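Local coordinates for E2A dna-binding protein (Human adenovirus 5, PDB 2WB0), which binds single-stranded DNA and forms multimers to unwind the template, without ATP, during the elongation phase of adenoviral strand-displacement replication, at residues 91-99 with 323-331; 236-247 with 270-280. One frame throughout, in Å; residues are numbered along the deposited sequence.

Interaction 1 of 2, residues 91-99 with 323-331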
loop_
_atom_site.group_PDB
_atom_site.type_symbol
_atom_site.label_atom_id
_atom_site.label_comp_id
_atom_site.label_asym_id
_atom_site.label_seq_id
_atom_site.Cartn_x
_atom_site.Cartn_y
_atom_site.Cartn_z
ATOM N N GLU A 91 6.893 8.258 11.109
ATOM C CA GLU A 91 7.102 6.793 11.097
ATOM C C GLU A 91 7.687 6.513 9.709
ATOM O O GLU A 91 7.162 6.993 8.758
ATOM C CB GLU A 91 5.804 6.053 11.374
ATOM C CG GLU A 91 5.959 4.537 11.549
ATOM C CD GLU A 91 6.086 3.864 10.156
ATOM O OE1 GLU A 91 5.429 4.367 9.188
ATOM O OE2 GLU A 91 6.818 2.890 10.028
ATOM N N PRO A 92 8.819 5.796 9.605
ATOM C CA PRO A 92 9.576 5.721 8.312
ATOM C C PRO A 92 8.934 4.835 7.238
ATOM O O PRO A 92 9.070 5.152 6.045
ATOM C CB PRO A 92 10.934 5.085 8.698
ATOM C CG PRO A 92 10.585 4.302 9.993
ATOM C CD PRO A 92 9.519 5.126 10.707
ATOM N N THR A 93 8.283 3.735 7.620
ATOM C CA THR A 93 7.778 2.824 6.517
ATOM C C THR A 93 6.663 3.440 5.706
ATOM O O THR A 93 6.536 3.152 4.509
ATOM C CB THR A 93 7.334 1.422 7.008
ATOM O OG1 THR A 93 6.169 1.515 7.817
ATOM C CG2 THR A 93 8.545 0.667 7.835
ATOM N N GLY A 94 5.824 4.235 6.370
ATOM C CA GLY A 94 4.623 4.820 5.749
ATOM C C GLY A 94 3.576 3.753 5.505
ATOM O O GLY A 94 2.763 3.892 4.587
ATOM N N CYS A 95 3.630 2.654 6.275
ATOM C CA CYS A 95 2.760 1.507 6.091
ATOM C C CYS A 95 2.168 1.123 7.450
ATOM O O CYS A 95 2.566 1.706 8.497
ATOM C CB CYS A 95 3.543 0.276 5.594
ATOM S SG CYS A 95 4.264 0.370 3.995
ATOM N N ALA A 96 1.205 0.187 7.428
ATOM C CA ALA A 96 0.550 -0.412 8.624
ATOM C C ALA A 96 0.163 -1.867 8.285
ATOM O O ALA A 96 0.230 -2.289 7.134
ATOM C CB ALA A 96 -0.706 0.409 9.148
ATOM N N LEU A 97 -0.153 -2.632 9.320
ATOM C CA LEU A 97 -0.573 -3.976 9.212
ATOM C C LEU A 97 -2.048 -3.943 9.537
ATOM O O LEU A 97 -2.401 -3.634 10.713
ATOM C CB LEU A 97 0.097 -4.761 10.320
ATOM C CG LEU A 97 1.473 -5.321 9.979
ATOM C CD1 LEU A 97 2.302 -4.921 8.666
ATOM C CD2 LEU A 97 2.326 -5.719 11.191
ATOM N N TRP A 98 -2.886 -4.338 8.539
ATOM C CA TRP A 98 -4.317 -4.326 8.723
ATOM C C TRP A 98 -4.821 -5.772 8.881
ATOM O O TRP A 98 -4.620 -6.585 8.004
ATOM C CB TRP A 98 -4.990 -3.602 7.558
ATOM C CG TRP A 98 -6.506 -3.755 7.495
ATOM C CD1 TRP A 98 -7.417 -3.762 8.546
ATOM C CD2 TRP A 98 -7.274 -3.809 6.293
ATOM N NE1 TRP A 98 -8.699 -3.882 8.046
ATOM C CE2 TRP A 98 -8.642 -3.902 6.666
ATOM C CE3 TRP A 98 -6.921 -3.840 4.928
ATOM C CZ2 TRP A 98 -9.661 -4.099 5.729
ATOM C CZ3 TRP A 98 -7.947 -3.999 3.967
ATOM C CH2 TRP A 98 -9.309 -4.107 4.390
ATOM N N LEU A 99 -5.467 -6.081 10.017
ATOM C CA LEU A 99 -6.004 -7.421 10.258
ATOM C C LEU A 99 -7.304 -7.399 9.532
ATOM O O LEU A 99 -8.331 -6.977 10.102
ATOM C CB LEU A 99 -6.252 -7.652 11.772
ATOM C CG LEU A 99 -6.920 -9.020 12.117
ATOM C CD1 LEU A 99 -6.017 -10.128 11.681
ATOM C CD2 LEU A 99 -7.121 -9.081 13.676
ATOM N N ARG A 323 15.010 -5.126 15.394
ATOM C CA ARG A 323 13.567 -5.094 15.526
ATOM C C ARG A 323 13.012 -3.917 14.694
ATOM O O ARG A 323 13.565 -2.791 14.715
ATOM C CB ARG A 323 13.227 -4.891 16.973
ATOM C CG ARG A 323 11.770 -5.023 17.344
ATOM C CD ARG A 323 11.667 -5.157 18.828
ATOM N NE ARG A 323 10.427 -4.541 19.261
ATOM C CZ ARG A 323 9.236 -5.133 19.165
ATOM N NH1 ARG A 323 9.118 -6.391 18.681
ATOM N NH2 ARG A 323 8.161 -4.480 19.570
ATOM N N MET A 324 11.928 -4.154 13.947
ATOM C CA MET A 324 11.353 -3.040 13.131
ATOM C C MET A 324 9.898 -3.355 13.099
ATOM O O MET A 324 9.505 -4.422 12.612
ATOM C CB MET A 324 11.980 -3.017 11.711
ATOM C CG MET A 324 11.726 -1.708 10.855
ATOM S SD MET A 324 10.012 -1.627 10.315
ATOM C CE MET A 324 10.075 -2.775 8.962
ATOM N N VAL A 325 9.083 -2.505 13.701
ATOM C CA VAL A 325 7.657 -2.748 13.820
ATOM C C VAL A 325 6.911 -1.851 12.830
ATOM O O VAL A 325 6.963 -0.617 12.945
ATOM C CB VAL A 325 7.149 -2.354 15.260
ATOM C CG1 VAL A 325 5.602 -2.514 15.418
ATOM C CG2 VAL A 325 7.958 -3.120 16.349
ATOM N N VAL A 326 6.208 -2.451 11.856
ATOM C CA VAL A 326 5.216 -1.689 11.079
ATOM C C VAL A 326 3.981 -1.596 11.946
ATOM O O VAL A 326 3.477 -2.647 12.368
ATOM C CB VAL A 326 4.861 -2.456 9.820
ATOM C CG1 VAL A 326 3.835 -1.653 9.024
ATOM C CG2 VAL A 326 6.140 -2.678 9.016
ATOM N N PRO A 327 3.466 -0.385 12.217
ATOM C CA PRO A 327 2.372 -0.187 13.175
ATOM C C PRO A 327 1.111 -0.948 12.771
ATOM O O PRO A 327 0.739 -0.968 11.573
ATOM C CB PRO A 327 2.053 1.296 13.068
ATOM C CG PRO A 327 3.100 1.898 12.329
ATOM C CD PRO A 327 3.980 0.902 11.699
ATOM N N GLU A 328 0.450 -1.536 13.760
ATOM C CA GLU A 328 -0.794 -2.223 13.489
ATOM C C GLU A 328 -1.795 -1.154 13.138
ATOM O O GLU A 328 -1.823 -0.118 13.773
ATOM C CB GLU A 328 -1.259 -3.011 14.721
ATOM C CG GLU A 328 -1.139 -4.490 14.549
ATOM C CD GLU A 328 -2.526 -5.171 14.448
ATOM O OE1 GLU A 328 -3.233 -4.935 13.321
ATOM O OE2 GLU A 328 -2.939 -5.922 15.354
ATOM N N PHE A 329 -2.606 -1.372 12.100
ATOM C CA PHE A 329 -3.596 -0.390 11.730
ATOM C C PHE A 329 -4.743 -0.373 12.728
ATOM O O PHE A 329 -5.249 -1.422 13.154
ATOM C CB PHE A 329 -4.206 -0.711 10.351
ATOM C CG PHE A 329 -5.212 0.309 9.898
ATOM C CD1 PHE A 329 -4.777 1.547 9.444
ATOM C CD2 PHE A 329 -6.588 0.044 9.916
ATOM C CE1 PHE A 329 -5.681 2.504 9.021
ATOM C CE2 PHE A 329 -7.487 0.978 9.515
ATOM C CZ PHE A 329 -7.033 2.225 8.989
ATOM N N LYS A 330 -5.150 0.817 13.090
ATOM C CA LYS A 330 -6.341 1.033 13.961
ATOM C C LYS A 330 -7.179 2.095 13.310
ATOM O O LYS A 330 -6.619 3.136 12.926
ATOM C CB LYS A 330 -5.864 1.611 15.329
ATOM C CG LYS A 330 -4.895 0.694 16.087
ATOM C CD LYS A 330 -3.921 1.510 17.066
ATOM C CE LYS A 330 -4.235 1.281 18.551
ATOM N NZ LYS A 330 -3.086 1.678 19.461
ATOM N N TRP A 331 -8.504 1.908 13.232
ATOM C CA TRP A 331 -9.328 2.919 12.573
ATOM C C TRP A 331 -9.301 4.176 13.441
ATOM O O TRP A 331 -9.380 4.065 14.664
ATOM C CB TRP A 331 -10.808 2.460 12.393
ATOM C CG TRP A 331 -11.579 3.619 11.836
ATOM C CD1 TRP A 331 -12.490 4.437 12.474
ATOM C CD2 TRP A 331 -11.420 4.141 10.512
ATOM N NE1 TRP A 331 -12.880 5.456 11.611
ATOM C CE2 TRP A 331 -12.234 5.277 10.401
ATOM C CE3 TRP A 331 -10.611 3.766 9.415
ATOM C CZ2 TRP A 331 -12.291 6.033 9.232
ATOM C CZ3 TRP A 331 -10.693 4.544 8.214
ATOM C CH2 TRP A 331 -11.512 5.659 8.172
HETATM O O HOH W 1 8.100 1.799 12.111
HETATM O O HOH W 2 -5.898 -3.974 11.984
#

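Interaction 2 of 2, residues 236-247 with 270-280. With ZN (zinc ion), chain C.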
loop_
_atom_site.group_PDB
_atom_site.type_symbol
_atom_site.label_atom_id
_atom_site.label_comp_id
_atom_site.label_asym_id
_atom_site.label_seq_id
_atom_site.Cartn_x
_atom_site.Cartn_y
_atom_site.Cartn_z
ATOM N N GLY A 236 -11.070 14.096 -0.146
ATOM C CA GLY A 236 -11.177 12.706 -0.662
ATOM C C GLY A 236 -10.508 11.699 0.254
ATOM O O GLY A 236 -10.432 11.883 1.501
ATOM N N ARG A 237 -9.992 10.640 -0.352
ATOM C CA ARG A 237 -9.526 9.502 0.466
ATOM C C ARG A 237 -8.177 9.900 1.090
ATOM O O ARG A 237 -7.460 10.642 0.466
ATOM C CB ARG A 237 -9.368 8.303 -0.468
ATOM C CG ARG A 237 -8.850 7.005 0.233
ATOM C CD ARG A 237 -8.717 5.855 -0.809
ATOM N NE ARG A 237 -10.001 5.524 -1.438
ATOM C CZ ARG A 237 -10.490 5.951 -2.624
ATOM N NH1 ARG A 237 -9.837 6.793 -3.437
ATOM N NH2 ARG A 237 -11.702 5.513 -3.010
ATOM N N GLN A 238 -7.873 9.414 2.299
ATOM C CA GLN A 238 -6.701 9.844 3.098
ATOM C C GLN A 238 -5.638 8.766 3.242
ATOM O O GLN A 238 -4.675 8.901 4.015
ATOM C CB GLN A 238 -7.194 10.276 4.471
ATOM C CG GLN A 238 -8.196 11.476 4.351
ATOM C CD GLN A 238 -7.575 12.679 3.747
ATOM O OE1 GLN A 238 -6.598 13.196 4.286
ATOM N NE2 GLN A 238 -8.099 13.138 2.622
ATOM N N LEU A 239 -5.776 7.679 2.492
ATOM C CA LEU A 239 -4.735 6.680 2.403
ATOM C C LEU A 239 -4.770 6.099 1.022
ATOM O O LEU A 239 -5.760 6.183 0.322
ATOM C CB LEU A 239 -4.955 5.475 3.400
ATOM C CG LEU A 239 -5.327 5.842 4.839
ATOM C CD1 LEU A 239 -6.323 4.858 5.514
ATOM C CD2 LEU A 239 -3.966 5.912 5.601
ATOM N N PRO A 240 -3.675 5.467 0.600
ATOM C CA PRO A 240 -3.627 4.894 -0.756
ATOM C C PRO A 240 -4.832 4.009 -1.112
ATOM O O PRO A 240 -5.253 3.127 -0.285
ATOM C CB PRO A 240 -2.317 4.053 -0.700
ATOM C CG PRO A 240 -1.394 5.032 0.071
ATOM C CD PRO A 240 -2.348 5.523 1.212
ATOM N N LYS A 241 -5.420 4.217 -2.314
ATOM C CA LYS A 241 -6.558 3.420 -2.692
ATOM C C LYS A 241 -6.157 1.920 -2.796
ATOM O O LYS A 241 -5.022 1.590 -3.203
ATOM C CB LYS A 241 -7.084 3.843 -4.081
ATOM C CG LYS A 241 -8.458 3.287 -4.355
ATOM C CD LYS A 241 -8.881 3.780 -5.799
ATOM C CE LYS A 241 -10.392 3.500 -6.213
ATOM N NZ LYS A 241 -10.593 1.998 -6.313
ATOM N N LEU A 242 -7.105 1.053 -2.476
ATOM C CA LEU A 242 -6.912 -0.411 -2.571
ATOM C C LEU A 242 -7.851 -0.933 -3.606
ATOM O O LEU A 242 -9.061 -0.790 -3.466
ATOM C CB LEU A 242 -7.243 -1.078 -1.189
ATOM C CG LEU A 242 -6.728 -2.486 -0.962
ATOM C CD1 LEU A 242 -6.778 -2.762 0.573
ATOM C CD2 LEU A 242 -7.594 -3.510 -1.719
ATOM N N THR A 243 -7.314 -1.523 -4.684
ATOM C CA THR A 243 -8.158 -1.961 -5.793
ATOM C C THR A 243 -7.712 -3.371 -6.212
ATOM O O THR A 243 -6.515 -3.602 -6.424
ATOM C CB THR A 243 -7.990 -0.990 -7.035
ATOM O OG1 THR A 243 -8.263 0.331 -6.582
ATOM C CG2 THR A 243 -9.039 -1.351 -8.231
ATOM N N PRO A 244 -8.651 -4.317 -6.340
ATOM C CA PRO A 244 -8.220 -5.623 -6.850
ATOM C C PRO A 244 -8.059 -5.612 -8.408
ATOM O O PRO A 244 -8.956 -5.065 -9.091
ATOM C CB PRO A 244 -9.342 -6.571 -6.427
ATOM C CG PRO A 244 -10.593 -5.642 -6.210
ATOM C CD PRO A 244 -10.059 -4.285 -5.836
ATOM N N PHE A 245 -6.955 -6.155 -8.929
ATOM C CA PHE A 245 -6.752 -6.283 -10.394
ATOM C C PHE A 245 -6.693 -7.772 -10.757
ATOM O O PHE A 245 -5.952 -8.524 -10.134
ATOM C CB PHE A 245 -5.407 -5.696 -10.824
ATOM C CG PHE A 245 -5.344 -4.183 -10.881
ATOM C CD1 PHE A 245 -5.975 -3.374 -9.955
ATOM C CD2 PHE A 245 -4.510 -3.562 -11.856
ATOM C CE1 PHE A 245 -5.964 -1.961 -10.061
ATOM C CE2 PHE A 245 -4.407 -2.151 -11.946
ATOM C CZ PHE A 245 -5.131 -1.344 -11.012
ATOM N N ALA A 246 -7.451 -8.205 -11.771
ATOM C CA ALA A 246 -7.406 -9.597 -12.203
ATOM C C ALA A 246 -6.054 -9.926 -12.804
ATOM O O ALA A 246 -5.451 -9.052 -13.475
ATOM C CB ALA A 246 -8.540 -9.853 -13.290
ATOM N N LEU A 247 -5.564 -11.140 -12.565
ATOM C CA LEU A 247 -4.403 -11.647 -13.299
ATOM C C LEU A 247 -5.048 -12.437 -14.443
ATOM O O LEU A 247 -5.336 -13.627 -14.301
ATOM C CB LEU A 247 -3.493 -12.572 -12.483
ATOM C CG LEU A 247 -2.822 -11.883 -11.242
ATOM C CD1 LEU A 247 -2.280 -12.929 -10.324
ATOM C CD2 LEU A 247 -1.717 -11.015 -11.739
ATOM N N PRO A 270 -6.424 -15.804 -8.720
ATOM C CA PRO A 270 -5.806 -14.959 -9.770
ATOM C C PRO A 270 -6.286 -13.523 -9.739
ATOM O O PRO A 270 -6.800 -13.041 -10.734
ATOM C CB PRO A 270 -6.260 -15.654 -11.054
ATOM C CG PRO A 270 -7.628 -16.201 -10.679
ATOM C CD PRO A 270 -7.462 -16.699 -9.276
ATOM N N ALA A 271 -6.020 -12.801 -8.640
ATOM C CA ALA A 271 -6.274 -11.336 -8.581
ATOM C C ALA A 271 -5.330 -10.796 -7.511
ATOM O O ALA A 271 -5.045 -11.496 -6.525
ATOM C CB ALA A 271 -7.757 -10.982 -8.195
ATOM N N LEU A 272 -4.768 -9.611 -7.756
ATOM C CA LEU A 272 -3.880 -8.967 -6.803
ATOM C C LEU A 272 -4.541 -7.723 -6.203
ATOM O O LEU A 272 -5.232 -6.989 -6.892
ATOM C CB LEU A 272 -2.613 -8.484 -7.524
ATOM C CG LEU A 272 -1.440 -9.465 -7.592
ATOM C CD1 LEU A 272 -1.648 -10.951 -7.257
ATOM C CD2 LEU A 272 -0.243 -9.092 -8.410
ATOM N N ILE A 273 -4.250 -7.471 -4.928
ATOM C CA ILE A 273 -4.594 -6.174 -4.320
ATOM C C ILE A 273 -3.525 -5.211 -4.873
ATOM O O ILE A 273 -2.323 -5.488 -4.804
ATOM C CB ILE A 273 -4.407 -6.244 -2.767
ATOM C CG1 ILE A 273 -5.478 -7.154 -2.155
ATOM C CG2 ILE A 273 -4.290 -4.759 -2.145
ATOM C CD1 ILE A 273 -5.332 -7.432 -0.617
ATOM N N VAL A 274 -3.956 -4.061 -5.369
ATOM C CA VAL A 274 -3.033 -3.094 -5.842
ATOM C C VAL A 274 -3.278 -1.738 -5.143
ATOM O O VAL A 274 -4.414 -1.261 -5.122
ATOM C CB VAL A 274 -3.200 -2.887 -7.368
ATOM C CG1 VAL A 274 -2.273 -1.797 -7.855
ATOM C CG2 VAL A 274 -2.953 -4.207 -8.154
ATOM N N PHE A 275 -2.214 -1.115 -4.611
ATOM C CA PHE A 275 -2.265 0.132 -3.923
ATOM C C PHE A 275 -1.853 1.249 -4.891
ATOM O O PHE A 275 -0.797 1.125 -5.519
ATOM C CB PHE A 275 -1.283 0.140 -2.715
ATOM C CG PHE A 275 -1.571 -0.956 -1.698
ATOM C CD1 PHE A 275 -2.762 -0.944 -0.934
ATOM C CD2 PHE A 275 -0.656 -1.983 -1.530
ATOM C CE1 PHE A 275 -3.021 -1.972 -0.021
ATOM C CE2 PHE A 275 -0.912 -3.027 -0.618
ATOM C CZ PHE A 275 -2.088 -2.989 0.148
ATOM N N GLN A 276 -2.642 2.337 -4.937
ATOM C CA GLN A 276 -2.334 3.484 -5.788
ATOM C C GLN A 276 -2.397 4.714 -4.949
ATOM O O GLN A 276 -2.512 4.627 -3.703
ATOM C CB GLN A 276 -3.303 3.586 -7.024
ATOM C CG GLN A 276 -3.043 2.429 -7.976
ATOM C CD GLN A 276 -4.118 2.196 -9.006
ATOM O OE1 GLN A 276 -3.999 2.652 -10.172
ATOM N NE2 GLN A 276 -5.173 1.524 -8.615
ATOM N N CYS A 277 -2.382 5.861 -5.632
ATOM C CA CYS A 277 -2.496 7.187 -4.955
ATOM C C CYS A 277 -3.721 7.209 -4.012
ATOM O O CYS A 277 -4.678 6.488 -4.259
ATOM C CB CYS A 277 -2.744 8.269 -6.005
ATOM S SG CYS A 277 -2.835 9.933 -5.310
ATOM N N CYS A 278 -3.690 8.012 -2.939
ATOM C CA CYS A 278 -4.947 8.253 -2.176
ATOM C C CYS A 278 -6.133 8.558 -3.116
ATOM O O CYS A 278 -7.245 8.044 -2.913
ATOM C CB CYS A 278 -4.818 9.442 -1.227
ATOM S SG CYS A 278 -3.666 9.136 0.129
ATOM N N ASN A 279 -5.881 9.391 -4.133
ATOM C CA ASN A 279 -6.957 9.810 -5.052
ATOM C C ASN A 279 -6.457 9.759 -6.477
ATOM O O ASN A 279 -6.149 10.778 -7.090
ATOM C CB ASN A 279 -7.413 11.201 -4.713
ATOM C CG ASN A 279 -7.853 11.313 -3.283
ATOM O OD1 ASN A 279 -7.081 11.738 -2.391
ATOM N ND2 ASN A 279 -9.077 10.901 -3.030
ATOM N N PRO A 280 -6.427 8.564 -7.027
ATOM C CA PRO A 280 -5.886 8.465 -8.382
ATOM C C PRO A 280 -6.835 9.120 -9.389
ATOM O O PRO A 280 -8.033 9.148 -9.179
ATOM C CB PRO A 280 -5.771 6.960 -8.644
ATOM C CG PRO A 280 -6.125 6.245 -7.311
ATOM C CD PRO A 280 -6.845 7.278 -6.428
HETATM ZN ZN ZN C . -0.872 10.352 -4.237
HETATM O O HOH W 3 -5.857 1.210 -6.153
#

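Interaction 1 of 2, residues 91-99 with 323-331
A single parallel beta bridge, Leu97 with Glu328, lays the extended 323-331 segment along strand 95-99, whose other edge pairs with strand 216-220. Leu97 supplies both bonds: Leu97 N donates to Pro327 O at 2.9 Å, and Leu97 O accepts from Phe329 N at 2.7 Å in a straight N-H...O line, although this donor stands above the carbonyl plane. Val326 is wedged against the strand. With CG1 anti to the backbone N (chi1 -180°), that methyl lies 3.5 Å from Ala96 CA, and it also meets Leu97 CD1, the two side chains roughly perpendicular to each other. Beyond the bridge, Trp98 and Phe329 project in the same direction from neighbouring backbones. The edge of Phe329 is turned to the face of the Trp98 five-membered ring in an offset edge-to-face pair, centroids 5.7 Å apart and planes at 69°, while Ala96 CB sits at the edge of the phenyl ring. At the other end, Thr93 CG2 and Met324 SD meet tip to tip at 3.7 Å. The Glu91 chain, bent at chi2 (-79°), packs on the Pro327 ring and turns its carboxylate back to its own loop, where OE2 takes both Thr93 N and Thr93 OG1 and OE1 takes Gly94 N. One water joins Glu91 OE2 to Val325 O; another links Leu99 N, Phe329 O and Glu328 OE1. Leu112 touches both Trp98 and Phe329, near zinc ligands Cys111 and Cys182. This is an isolated parallel-type bridge: an irregular, extended segment lines one side of an antiparallel strand pair without adding a full strand.

Interaction 2 of 2, residues 236-247 with 270-280
Strands 242-246 and 271-276 pair antiparallel, from Leu242 opposite Phe275 to Ala246 opposite Ala271, in the three-stranded sheet that strand 297-299 completes beside the second zinc site. Thr243 with Val274 and Phe245 with Leu272 are the hydrogen-bonded pairs, each making two N-H...O bonds. Beyond the paired residues, Leu247 N donates to Pro270 O; at the zinc end Lys241 O accepts from Gln276 N, but Lys241 N donates one residue further on, to Cys277 O. Apolar contacts divide between the two sheet faces. On one, Leu242 CG presses on Ile273 CG2 at 3.5 Å, and the Leu242 side chain runs beside that of Phe275, which strand 216-220 and helix 300-315 also touch. On the other, Val274 CG2 makes a CH-pi contact over the Phe245 ring, 3.9 Å from its centroid and 24° off the normal. Past the strand end, Leu247 CD1 meets Leu272 CD1 at 3.7 Å. The Gln276 amide, its plane 79° from that of the Phe245 ring, brings NE2 to 3.7 Å from Phe245 CZ. Water gathers the polar groups here, bound to Thr243 OG1, Gln276 NE2 and Val274 O, while Lys241 NZ reaches forward to Thr243 OG1. Past the sheet, Cys278 SG packs against the Leu239-Pro240 backbone. Cys277 SG, which accepts from Asn279 N, binds the zinc ion at 2.3 Å, with Cys223, Cys225 and Cys294 completing the site. Arg237 extends to CD before bending at chi3 (-61°); Lys241 CG covers one guanidinium face, and NH1 donates in the guanidinium plane to Cys278 O at 2.9 Å.

After the N-terminal helices, the chain enters strand 95-99, passes through the first zinc-binding region and helix 189-206, and returns as strand 216-220 to pair with 95-99. Segment 236-247 follows, and a short excursion carrying helix 261-268 brings 270-280 back against 236-247, so interaction 2 closes the inner loop. Strand 297-299 and helix 300-315 come next, before 323-331 returns to 91-99; interaction 1 thus closes a far longer loop with interaction 2 nested inside. Their centres are about 18 Å apart, yet they touch: Trp98 CZ3 packs 3.8 Å from Leu242 CD1, joining the two sheets, and Phe329 CE1 approaches Leu239 CD1.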